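Local coordinates for pseudocatalase (PDB 6KK8) that breaks down hydrogen peroxide as a catalase, using a pair of manganese ions in each subunit, at the interface of chains A and B. Sequence-based numbering; all coordinates share one arbitrary frame. Chains: chain A/B, Pseudocatalase.

The interface of chains A and B. Residues chain A 47, 53, 60, 64, 67, 241; chain B 4, 6, 271.
Two tyrosine hydroxyls of the other chain grip B:Asp6 OD1, a carboxylate oxygen, and a water approaches it at longer range, in an interface between two copies of a dimanganese catalase whose two-fold symmetry repeats every contact with the chains exchanged. A:Tyr60 OH, on helix 57-85, donates to B:Asp6 OD1 at 2.6 Å, using the syn lone pair of that carboxylate oxygen, the two side chains meeting tip to tip. A:Tyr241 OH donates to B:Asp6 OD1 at 2.7 Å but comes from above the carboxylate plane, its ring turned 68° from that plane. Two short bonds to one oxygen would probably favour a charged aspartate. The ring of A:Tyr60 lies between layers of its own chain, with A:Lys53 CG over the centre of one face and A:Ala64 CB toward the rim of the other, which is likely to hold the ring, and so the position of its hydroxyl oxygen.

Strand 2-4 supplies the second anchor. B:Arg4, with CG anti to the backbone N (chi1 -173°), runs extended to NE and crosses A:Tyr241, its guanidinium steep to the ring (76°) and B:Arg4 CG packed on A:Tyr241 CE2 at 3.8 Å. The guanidinium grips A:Ser47 OG end-on, B:Arg4 NH2 at 2.9 Å and NH1 at 3.0 Å, with OG in its plane. A:Ala64 CB packs against one face, while A:Ala64 O receives a weak bond from NH1. Along the other edge NE and NH2 share a water, which lies 2.9 Å from B:Arg4 NE and 3.2 Å from B:Asp6 OD1 and reaches A:Tyr241 OH more distantly, linking the two anchors. That hydroxyl is also close to B:Arg4 NE, but well off its N-H direction, which points to the water. An alanine in place of B:Arg4 would remove the paired grip on A:Ser47 and would probably loosen both this water and the packing against A:Tyr241. Farther along, B:Val271 CG2 touches A:Lys53 CD at 4.0 Å, an oblique apolar contact with the lysine's aliphatic stem.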
loop_
_atom_site.group_PDB
_atom_site.type_symbol
_atom_site.label_atom_id
_atom_site.label_comp_id
_atom_site.label_asym_id
_atom_site.label_seq_id
_atom_site.Cartn_x
_atom_site.Cartn_y
_atom_site.Cartn_z
ATOM N N SER A 47 25.264 4.033 -1.325
ATOM C CA SER A 47 26.404 4.941 -1.447
ATOM C C SER A 47 26.304 6.106 -0.474
ATOM O O SER A 47 27.323 6.538 0.081
ATOM C CB SER A 47 26.583 5.419 -2.896
ATOM O OG SER A 47 25.692 6.443 -3.269
ATOM N N LYS A 53 34.053 5.358 4.037
ATOM C CA LYS A 53 34.193 5.768 2.644
ATOM C C LYS A 53 35.658 5.893 2.217
ATOM O O LYS A 53 35.971 5.701 1.036
ATOM C CB LYS A 53 33.461 7.088 2.402
ATOM C CG LYS A 53 31.926 6.977 2.462
ATOM C CD LYS A 53 31.250 8.327 2.180
ATOM C CE LYS A 53 29.737 8.236 1.945
ATOM N NZ LYS A 53 28.984 8.018 3.188
ATOM N N TYR A 60 33.440 1.534 -1.917
ATOM C CA TYR A 60 32.609 2.729 -2.039
ATOM C C TYR A 60 32.597 3.222 -3.473
ATOM O O TYR A 60 31.538 3.524 -4.022
ATOM C CB TYR A 60 33.139 3.807 -1.089
ATOM C CG TYR A 60 32.458 5.135 -1.275
ATOM C CD1 TYR A 60 31.107 5.281 -1.025
ATOM C CD2 TYR A 60 33.164 6.248 -1.711
ATOM C CE1 TYR A 60 30.464 6.490 -1.201
ATOM C CE2 TYR A 60 32.526 7.483 -1.879
ATOM C CZ TYR A 60 31.176 7.594 -1.611
ATOM O OH TYR A 60 30.540 8.807 -1.772
ATOM N N ALA A 64 29.188 3.632 -5.652
ATOM C CA ALA A 64 28.814 4.986 -6.008
ATOM C C ALA A 64 28.800 5.154 -7.513
ATOM O O ALA A 64 27.952 5.858 -8.056
ATOM C CB ALA A 64 29.795 5.973 -5.373
ATOM N N ALA A 67 25.841 3.075 -9.140
ATOM C CA ALA A 67 24.618 3.849 -8.931
ATOM C C ALA A 67 24.427 4.886 -10.020
ATOM O O ALA A 67 23.305 5.110 -10.485
ATOM C CB ALA A 67 24.662 4.562 -7.572
ATOM N N TYR A 241 36.154 8.518 -7.963
ATOM C CA TYR A 241 35.941 7.077 -8.041
ATOM C C TYR A 241 36.997 6.371 -8.879
ATOM O O TYR A 241 36.704 5.483 -9.676
ATOM C CB TYR A 241 34.505 6.722 -8.478
ATOM C CG TYR A 241 33.482 7.574 -7.795
ATOM C CD1 TYR A 241 33.385 7.587 -6.421
ATOM C CD2 TYR A 241 32.652 8.424 -8.509
ATOM C CE1 TYR A 241 32.474 8.426 -5.752
ATOM C CE2 TYR A 241 31.754 9.261 -7.870
ATOM C CZ TYR A 241 31.652 9.239 -6.496
ATOM O OH TYR A 241 30.750 10.093 -5.876
ATOM N N ARG B 4 28.764 11.846 -11.740
ATOM C CA ARG B 4 28.716 12.080 -10.303
ATOM C C ARG B 4 29.996 12.759 -9.846
ATOM O O ARG B 4 31.090 12.408 -10.319
ATOM C CB ARG B 4 28.533 10.742 -9.544
ATOM C CG ARG B 4 28.306 10.876 -8.081
ATOM C CD ARG B 4 27.957 9.528 -7.478
ATOM N NE ARG B 4 27.679 9.674 -6.047
ATOM C CZ ARG B 4 26.985 8.793 -5.343
ATOM N NH1 ARG B 4 26.515 7.706 -5.905
ATOM N NH2 ARG B 4 26.776 9.019 -4.057
ATOM N N ASP B 6 31.976 13.602 -6.135
ATOM C CA ASP B 6 31.950 13.128 -4.750
ATOM C C ASP B 6 32.035 14.280 -3.744
ATOM O O ASP B 6 32.978 14.402 -2.959
ATOM C CB ASP B 6 33.022 12.071 -4.527
ATOM C CG ASP B 6 32.708 11.162 -3.359
ATOM O OD1 ASP B 6 31.562 10.640 -3.314
ATOM O OD2 ASP B 6 33.614 10.919 -2.531
ATOM N N VAL B 271 31.773 14.969 1.465
ATOM C CA VAL B 271 30.768 13.965 1.814
ATOM C C VAL B 271 30.943 13.560 3.269
ATOM O O VAL B 271 31.984 13.788 3.893
ATOM C CB VAL B 271 30.787 12.749 0.867
ATOM C CG1 VAL B 271 30.453 13.168 -0.575
ATOM C CG2 VAL B 271 32.106 12.018 0.951
HETATM O O DOD W 1 28.497 11.414 -3.868
#